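Local coordinates for protein beta-lactamase (Sebaldella termitidis, PDB 6N1N) that probably hydrolyses beta-lactam antibiotics to substituted beta-amino acids, as a serine enzyme of the class D beta-lactamase family, at residues Ile60-Glu65 / Leu90-Ala95; Lys117-Glu122 / Phe162-Lys167; Asp152-Leu157 / Asp174-Glu179. One frame throughout, in Å; residues are numbered along the deposited sequence. Where two conformers were deposited one is given.

Interaction 1: Ile60-Glu65 / Leu90-Ala95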
# COMPACT_ATOMS: atom_id res chain seq x y z
N ILE A 60 -11.20 2.36 -6.97
CA ILE A 60 -11.66 2.32 -8.35
C ILE A 60 -12.83 1.36 -8.48
O ILE A 60 -13.83 1.67 -9.14
CB ILE A 60 -10.50 1.95 -9.29
CG1 ILE A 60 -9.45 3.08 -9.33
CG2 ILE A 60 -11.01 1.70 -10.71
CD1 ILE A 60 -8.15 2.71 -10.02
N PHE A 61 -12.74 0.17 -7.86
CA PHE A 61 -13.83 -0.80 -7.94
C PHE A 61 -15.15 -0.21 -7.45
O PHE A 61 -16.20 -0.41 -8.08
CB PHE A 61 -13.49 -2.05 -7.12
CG PHE A 61 -12.61 -3.06 -7.82
CD1 PHE A 61 -11.81 -2.72 -8.90
CD2 PHE A 61 -12.56 -4.36 -7.36
CE1 PHE A 61 -11.01 -3.65 -9.51
CE2 PHE A 61 -11.76 -5.31 -7.98
CZ PHE A 61 -11.00 -4.95 -9.05
N LEU A 62 -15.13 0.52 -6.33
CA LEU A 62 -16.37 1.09 -5.82
C LEU A 62 -16.85 2.23 -6.69
O LEU A 62 -18.04 2.31 -7.02
CB LEU A 62 -16.18 1.55 -4.38
CG LEU A 62 -15.97 0.37 -3.44
CD1 LEU A 62 -15.32 0.84 -2.17
CD2 LEU A 62 -17.30 -0.33 -3.12
N GLU A 63 -15.96 3.15 -7.07
CA GLU A 63 -16.40 4.30 -7.86
C GLU A 63 -16.96 3.87 -9.21
O GLU A 63 -17.94 4.47 -9.70
CB GLU A 63 -15.25 5.29 -8.04
CG GLU A 63 -15.69 6.68 -8.54
CD GLU A 63 -16.53 7.45 -7.53
OE1 GLU A 63 -16.52 7.07 -6.35
OE2 GLU A 63 -17.16 8.46 -7.93
N GLU A 64 -16.37 2.86 -9.82
CA GLU A 64 -16.80 2.33 -11.11
C GLU A 64 -17.90 1.28 -11.00
O GLU A 64 -18.31 0.73 -12.03
CB GLU A 64 -15.60 1.72 -11.86
CG GLU A 64 -14.60 2.75 -12.33
CD GLU A 64 -15.25 3.76 -13.25
OE1 GLU A 64 -15.86 3.33 -14.24
OE2 GLU A 64 -15.19 4.97 -12.97
N GLU A 65 -18.38 0.99 -9.80
CA GLU A 65 -19.50 0.09 -9.56
C GLU A 65 -19.19 -1.36 -9.94
O GLU A 65 -20.10 -2.14 -10.21
CB GLU A 65 -20.75 0.59 -10.29
CG GLU A 65 -21.15 1.96 -9.78
CD GLU A 65 -22.32 2.56 -10.53
OE1 GLU A 65 -23.32 1.85 -10.70
OE2 GLU A 65 -22.21 3.72 -10.96
N LEU A 90 -15.71 -14.20 -2.37
CA LEU A 90 -15.14 -13.14 -1.55
C LEU A 90 -15.77 -11.81 -1.90
O LEU A 90 -16.03 -11.51 -3.06
CB LEU A 90 -13.61 -13.02 -1.73
CG LEU A 90 -12.73 -14.21 -1.38
CD1 LEU A 90 -11.29 -13.99 -1.82
CD2 LEU A 90 -12.75 -14.47 0.12
N ASN A 91 -15.99 -10.99 -0.88
CA ASN A 91 -16.35 -9.60 -1.07
C ASN A 91 -15.09 -8.72 -0.97
O ASN A 91 -13.99 -9.19 -0.68
CB ASN A 91 -17.43 -9.18 -0.07
CG ASN A 91 -16.98 -9.26 1.38
OD1 ASN A 91 -15.85 -8.92 1.72
ND2 ASN A 91 -17.89 -9.72 2.25
N LEU A 92 -15.28 -7.43 -1.23
CA LEU A 92 -14.13 -6.51 -1.28
C LEU A 92 -13.39 -6.44 0.05
O LEU A 92 -12.15 -6.38 0.07
CB LEU A 92 -14.61 -5.12 -1.69
CG LEU A 92 -13.57 -4.03 -1.83
CD1 LEU A 92 -12.69 -4.23 -3.06
CD2 LEU A 92 -14.23 -2.67 -1.89
N ARG A 93 -14.12 -6.42 1.16
CA ARG A 93 -13.46 -6.38 2.46
C ARG A 93 -12.55 -7.59 2.66
O ARG A 93 -11.41 -7.46 3.10
CB ARG A 93 -14.49 -6.31 3.59
CG ARG A 93 -13.82 -6.17 4.96
CD ARG A 93 -14.83 -6.19 6.09
NE ARG A 93 -15.80 -5.11 6.01
CZ ARG A 93 -15.59 -3.89 6.50
NH1 ARG A 93 -14.44 -3.58 7.08
NH2 ARG A 93 -16.54 -2.97 6.39
N GLU A 94 -13.06 -8.78 2.34
CA GLU A 94 -12.30 -10.01 2.49
C GLU A 94 -11.14 -10.07 1.49
O GLU A 94 -10.04 -10.50 1.83
CB GLU A 94 -13.22 -11.21 2.28
CG GLU A 94 -14.38 -11.36 3.28
CD GLU A 94 -15.37 -12.41 2.83
OE1 GLU A 94 -15.80 -12.36 1.66
OE2 GLU A 94 -15.72 -13.28 3.65
N ALA A 95 -11.40 -9.72 0.24
CA ALA A 95 -10.34 -9.75 -0.77
C ALA A 95 -9.18 -8.84 -0.38
O ALA A 95 -8.01 -9.20 -0.56
CB ALA A 95 -10.92 -9.37 -2.13
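Phe-61 and Leu-92 mark the closest approach of the two backbones, with CA atoms 8.8 Å apart, so the end of helix 56-63 and the start of helix 92-98 meet through side chains alone. Leu-92 carries the contact. Its CG lies anti to the backbone N (chi1 -179°), and the two methyls at the end of this extended branch divide the work. CD2 lodges against the isobutyl end of Leu-62, 3.7 Å from Leu-62 CD1 and 3.8 Å from Leu-62 CG, while CD1 comes to 4.3 Å from Phe-61 CD2, oblique to the ring. A branched leucine suits this place because it can offer one methyl to an aliphatic neighbour and the other to an aromatic one. Leu-92 also packs on Phe-103 and Tyr-104 of helix 101-108, and Leu-62 reaches Ile-171 and Val-172 of helix 166-175, so the apolar cluster continues into both helices. Phe-61 lies about 12 Å, side chain to side chain, from Ser-51, the predicted acylated serine.

Each helix end satisfies backbone groups in its own way. Asn-91 is the N-cap of the second helix and makes a capping box with Glu-94: Asn-91 OD1 accepts from Glu-94 N at 2.9 Å, and Glu-94 OE1 accepts from Asn-91 N at 2.9 Å through its anti lone pair. The first helix stops in a Schellman motif, with Glu-65 at positive phi (66°). No hydrogen bond crosses between the segments. With no directional bond between them, fit and the burial of hydrocarbon are left to hold the two helices together here.

Interaction 2: Lys117-Glu122 / Phe162-Lys167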
# COMPACT_ATOMS: atom_id res chain seq x y z
N LYS A 117 -6.18 4.35 -16.74
CA LYS A 117 -5.23 5.45 -16.95
C LYS A 117 -5.78 6.76 -16.41
O LYS A 117 -5.02 7.57 -15.86
CB LYS A 117 -4.87 5.58 -18.42
CG LYS A 117 -3.91 4.49 -18.89
CD LYS A 117 -3.66 4.56 -20.39
CE LYS A 117 -2.72 3.46 -20.83
NZ LYS A 117 -2.61 3.38 -22.31
N GLU A 118 -7.09 6.99 -16.54
CA GLU A 118 -7.70 8.19 -15.98
C GLU A 118 -7.52 8.25 -14.47
O GLU A 118 -7.17 9.30 -13.92
CB GLU A 118 -9.19 8.24 -16.31
CG GLU A 118 -9.52 8.52 -17.74
CD GLU A 118 -11.02 8.42 -17.98
OE1 GLU A 118 -11.78 8.47 -16.98
OE2 GLU A 118 -11.43 8.29 -19.14
N TYR A 119 -7.76 7.13 -13.78
CA TYR A 119 -7.56 7.08 -12.34
C TYR A 119 -6.10 7.23 -11.95
O TYR A 119 -5.78 7.90 -10.97
CB TYR A 119 -8.15 5.79 -11.77
CG TYR A 119 -9.65 5.86 -11.59
CD1 TYR A 119 -10.21 6.60 -10.56
CD2 TYR A 119 -10.50 5.20 -12.47
CE1 TYR A 119 -11.59 6.66 -10.40
CE2 TYR A 119 -11.88 5.25 -12.31
CZ TYR A 119 -12.41 5.99 -11.28
OH TYR A 119 -13.78 6.05 -11.13
N LEU A 120 -5.18 6.61 -12.71
CA LEU A 120 -3.77 6.75 -12.39
C LEU A 120 -3.33 8.21 -12.53
O LEU A 120 -2.47 8.67 -11.76
CB LEU A 120 -2.94 5.82 -13.28
CG LEU A 120 -3.24 4.32 -13.11
CD1 LEU A 120 -2.37 3.50 -14.04
CD2 LEU A 120 -3.05 3.80 -11.68
N LYS A 121 -3.94 8.95 -13.46
CA LYS A 121 -3.65 10.38 -13.59
C LYS A 121 -4.22 11.17 -12.41
O LYS A 121 -3.52 11.98 -11.79
CB LYS A 121 -4.21 10.89 -14.91
CG LYS A 121 -3.99 12.38 -15.17
CD LYS A 121 -4.46 12.77 -16.57
CE LYS A 121 -4.71 14.27 -16.72
NZ LYS A 121 -3.51 15.02 -17.18
N GLU A 122 -5.49 10.93 -12.09
CA GLU A 122 -6.13 11.57 -10.94
C GLU A 122 -5.34 11.32 -9.66
O GLU A 122 -5.17 12.22 -8.83
CB GLU A 122 -7.56 11.04 -10.84
CG GLU A 122 -8.39 11.48 -9.63
CD GLU A 122 -8.89 12.90 -9.73
OE1 GLU A 122 -8.67 13.54 -10.78
OE2 GLU A 122 -9.52 13.38 -8.76
N PHE A 162 -9.43 13.52 -4.22
CA PHE A 162 -9.78 12.94 -5.50
C PHE A 162 -11.28 13.06 -5.73
O PHE A 162 -12.07 13.08 -4.79
CB PHE A 162 -9.38 11.47 -5.56
CG PHE A 162 -7.93 11.20 -5.22
CD1 PHE A 162 -6.92 11.93 -5.80
CD2 PHE A 162 -7.59 10.20 -4.32
CE1 PHE A 162 -5.59 11.66 -5.49
CE2 PHE A 162 -6.25 9.91 -4.02
CZ PHE A 162 -5.26 10.64 -4.61
N MSE A 163 -11.68 13.12 -7.00
CA MSE A 163 -13.10 13.19 -7.33
C MSE A 163 -13.72 11.79 -7.26
O MSE A 163 -13.88 11.09 -8.26
CB MSE A 163 -13.29 13.82 -8.71
CG MSE A 163 -12.77 15.26 -8.80
SE MSE A 163 -13.61 16.48 -7.51
CE MSE A 163 -15.47 16.17 -8.03
N LEU A 164 -14.05 11.39 -6.03
CA LEU A 164 -14.71 10.13 -5.75
C LEU A 164 -15.89 10.43 -4.85
O LEU A 164 -15.92 11.45 -4.17
CB LEU A 164 -13.78 9.13 -5.04
CG LEU A 164 -12.41 8.94 -5.67
CD1 LEU A 164 -11.46 8.20 -4.73
CD2 LEU A 164 -12.54 8.20 -6.99
N SER A 165 -16.84 9.50 -4.80
CA SER A 165 -18.02 9.72 -3.98
C SER A 165 -17.75 9.52 -2.49
O SER A 165 -16.79 8.86 -2.07
CB SER A 165 -19.14 8.77 -4.40
OG SER A 165 -18.83 7.45 -3.98
N GLU A 166 -18.62 10.11 -1.66
CA GLU A 166 -18.48 9.98 -0.22
C GLU A 166 -18.50 8.52 0.22
O GLU A 166 -17.75 8.12 1.12
CB GLU A 166 -19.59 10.75 0.49
CG GLU A 166 -19.50 12.26 0.34
CD GLU A 166 -20.72 12.97 0.91
OE1 GLU A 166 -20.91 14.16 0.60
OE2 GLU A 166 -21.48 12.33 1.67
N LYS A 167 -19.35 7.71 -0.41
CA LYS A 167 -19.46 6.29 -0.06
C LYS A 167 -18.18 5.54 -0.39
O LYS A 167 -17.74 4.69 0.38
CB LYS A 167 -20.66 5.69 -0.80
CG LYS A 167 -20.78 4.16 -0.78
CD LYS A 167 -21.93 3.70 -1.70
CE LYS A 167 -22.09 2.17 -1.76
NZ LYS A 167 -22.68 1.59 -0.52
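Glu-122 and Phe-162 run past each other in opposite directions, the carboxylate plane turned 61° from the plane of the phenyl ring. Glu-122 has its CG anti to the backbone N (chi1 175°) and then bends at chi2, which brings OE2 in front of the backbone at Met-163. There Glu-122 OE2 accepts a hydrogen bond from Met-163 N, 2.8 Å long and nearly straight at 165°; the donor comes from the anti side of the carboxylate and somewhat out of its plane. Phe-162 CA also lies 3.3 Å from the same Glu-122 OE2, so the oxygen is seated closely against the chain. A glutamate suits the last turn of a helix here, being long enough to reach a main-chain N-H in a neighbouring turn.

That turn is an inverse gamma turn centred on Met-163, a selenomethionine, and closed by the bond from Leu-164 N to Phe-162 O at 2.9 Å. The Phe-162 ring extends past the helix end, with its CE1 3.4 Å from Glu-122 O.

One helical turn earlier, Tyr-119 provides an apolar meeting point: Leu-164 CD2 touches the edge of its ring, 3.9 Å from Tyr-119 CE1. Tyrosine suits the place because its ring edge packs on Leu-164 while its hydroxyl hydrogen-bonds to Glu-64 OE2.

The contact thus fastens the C-terminal end of helix 113-122 to the segment leading into helix 166-175. Helix 56-63 touches both partners, with Tyr-119 on Ile-60 and Leu-164 on Leu-59, and Phe-162 also meets the ring of Phe-123 just beyond helix 113-122.

Interaction 3: Asp152-Leu157 / Asp174-Glu179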
# COMPACT_ATOMS: atom_id res chain seq x y z
N ASP A 152 2.17 10.59 -1.06
CA ASP A 152 1.40 11.72 -1.56
C ASP A 152 0.01 11.27 -1.98
O ASP A 152 -0.98 11.97 -1.72
CB ASP A 152 2.16 12.41 -2.70
CG ASP A 152 3.18 13.45 -2.16
OD1 ASP A 152 2.86 14.19 -1.19
OD2 ASP A 152 4.32 13.51 -2.65
N PHE A 153 -0.09 10.06 -2.54
CA PHE A 153 -1.39 9.48 -2.89
C PHE A 153 -2.23 9.23 -1.63
O PHE A 153 -3.44 9.54 -1.61
CB PHE A 153 -1.17 8.19 -3.68
CG PHE A 153 -2.35 7.25 -3.65
CD1 PHE A 153 -3.47 7.47 -4.42
CD2 PHE A 153 -2.34 6.16 -2.81
CE1 PHE A 153 -4.55 6.61 -4.35
CE2 PHE A 153 -3.40 5.30 -2.75
CZ PHE A 153 -4.51 5.51 -3.50
N LEU A 154 -1.61 8.72 -0.58
CA LEU A 154 -2.33 8.43 0.65
C LEU A 154 -2.80 9.71 1.35
O LEU A 154 -3.87 9.71 1.93
CB LEU A 154 -1.47 7.60 1.58
CG LEU A 154 -1.21 6.17 1.12
CD1 LEU A 154 -0.03 5.57 1.84
CD2 LEU A 154 -2.44 5.30 1.32
N ILE A 155 -2.00 10.79 1.29
CA ILE A 155 -2.44 12.07 1.86
C ILE A 155 -3.68 12.58 1.13
O ILE A 155 -4.64 13.07 1.75
CB ILE A 155 -1.30 13.11 1.80
CG1 ILE A 155 -0.13 12.71 2.69
CG2 ILE A 155 -1.79 14.49 2.22
CD1 ILE A 155 1.14 13.49 2.42
N ASN A 156 -3.64 12.54 -0.20
CA ASN A 156 -4.80 12.95 -0.99
C ASN A 156 -6.02 12.08 -0.69
O ASN A 156 -7.14 12.56 -0.73
CB ASN A 156 -4.45 12.92 -2.48
CG ASN A 156 -3.68 14.15 -2.90
OD1 ASN A 156 -4.00 15.26 -2.49
ND2 ASN A 156 -2.66 13.96 -3.72
N LEU A 157 -5.82 10.77 -0.47
CA LEU A 157 -6.93 9.92 -0.05
C LEU A 157 -7.49 10.37 1.29
O LEU A 157 -8.71 10.58 1.45
CB LEU A 157 -6.45 8.45 -0.01
CG LEU A 157 -7.43 7.29 0.16
CD1 LEU A 157 -6.75 5.90 0.05
CD2 LEU A 157 -8.18 7.36 1.47
N ASP A 174 -12.62 2.43 5.88
CA ASP A 174 -12.97 1.45 6.90
C ASP A 174 -12.27 0.11 6.62
O ASP A 174 -11.66 -0.47 7.53
CB ASP A 174 -14.48 1.28 6.96
CG ASP A 174 -14.91 0.35 8.08
OD1 ASP A 174 -14.70 0.70 9.26
OD2 ASP A 174 -15.47 -0.71 7.77
N ILE A 175 -12.32 -0.38 5.38
CA ILE A 175 -11.73 -1.70 5.15
C ILE A 175 -10.21 -1.65 5.32
O ILE A 175 -9.59 -2.69 5.58
CB ILE A 175 -12.12 -2.30 3.79
CG1 ILE A 175 -11.41 -1.64 2.61
CG2 ILE A 175 -13.63 -2.28 3.63
CD1 ILE A 175 -11.80 -2.28 1.23
N MSE A 176 -9.60 -0.47 5.19
CA MSE A 176 -8.16 -0.34 5.35
C MSE A 176 -7.66 -0.53 6.80
O MSE A 176 -6.46 -0.72 7.03
CB MSE A 176 -7.68 1.02 4.84
CG MSE A 176 -7.67 1.14 3.36
SE MSE A 176 -7.17 3.00 2.86
CE MSE A 176 -5.28 2.92 3.32
N ILE A 177 -8.57 -0.44 7.76
CA ILE A 177 -8.17 -0.55 9.16
C ILE A 177 -7.76 -1.99 9.43
O ILE A 177 -8.60 -2.90 9.41
CB ILE A 177 -9.28 -0.14 10.13
CG1 ILE A 177 -9.65 1.30 9.85
CG2 ILE A 177 -8.81 -0.38 11.58
CD1 ILE A 177 -10.92 1.74 10.61
N ASN A 178 -6.52 -2.20 9.78
CA ASN A 178 -6.18 -3.55 10.16
C ASN A 178 -5.67 -3.69 11.58
O ASN A 178 -5.40 -4.81 11.99
CB ASN A 178 -5.18 -4.17 9.18
CG ASN A 178 -4.12 -3.22 8.76
OD1 ASN A 178 -3.40 -2.71 9.58
ND2 ASN A 178 -4.00 -3.02 7.46
N GLU A 179 -5.53 -2.61 12.33
CA GLU A 179 -5.28 -2.74 13.76
C GLU A 179 -5.82 -1.48 14.40
O GLU A 179 -5.54 -0.38 13.91
CB GLU A 179 -3.79 -2.88 14.06
CG GLU A 179 -3.47 -3.27 15.47
CD GLU A 179 -2.07 -3.81 15.53
OE1 GLU A 179 -1.80 -4.83 14.86
OE2 GLU A 179 -1.22 -3.21 16.21
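Met-176, a selenomethionine, reaches across to Leu-157 and Leu-154 with the far half of its side chain. CB leaves the backbone toward segment 152-157 of helix 147-159, and CG, anti to the carbonyl carbon, carries the chain onward; neither CB nor CG yet comes into contact with that segment. The first to arrive is SE, which lies 4.1 Å from Leu-157 CD1. The chain then bends at chi3 (73°), and this turn swings CE to 4.2 Å from Leu-154 CD2. The side chains of Leu-157 and Met-176 lie alongside each other, pointing opposite ways, while Leu-154 meets just the terminal methyl. A long, flexible, apolar chain is apt here, because the CA atoms of Leu-154 and Met-176 stand 11.5 Å apart. Leu-157 also packs on Leu-59 and Met-176 on Tyr-96, so helices 56-63 and 92-98 join the cluster.

Just beyond Met-176 the chain enters the edge strand 177-180, where Asn-178 and Glu-179 both face Leu-186 in a classic beta bulge. The arrangement belongs to the penicillin-recognising transpeptidase fold of class D enzymes, in which a helical region packs beside an antiparallel-rich sheet; Met-176 sits where the chain passes from one to the other.

Interactions 1 and 3 are buried and wholly apolar across their segments, whereas interaction 2 lies at the surface and adds a carboxylate-to-backbone hydrogen bond to its packing. Helix 166-175 connects all three: its entry shapes interaction 2, its exit interaction 3, and its middle covers Leu-62 of interaction 1. Polar ties also run between the contacts. Glu-64 and Tyr-119 link interactions 1 and 2, as do Glu-63 and Ser-165, while the Arg-93 to Asp-174 salt bridge links interactions 1 and 3. Interactions 2 and 3 meet through the Phe-162 ring, which packs on Phe-153 and Asn-156. Interaction 3 alone includes a strand of the sheet.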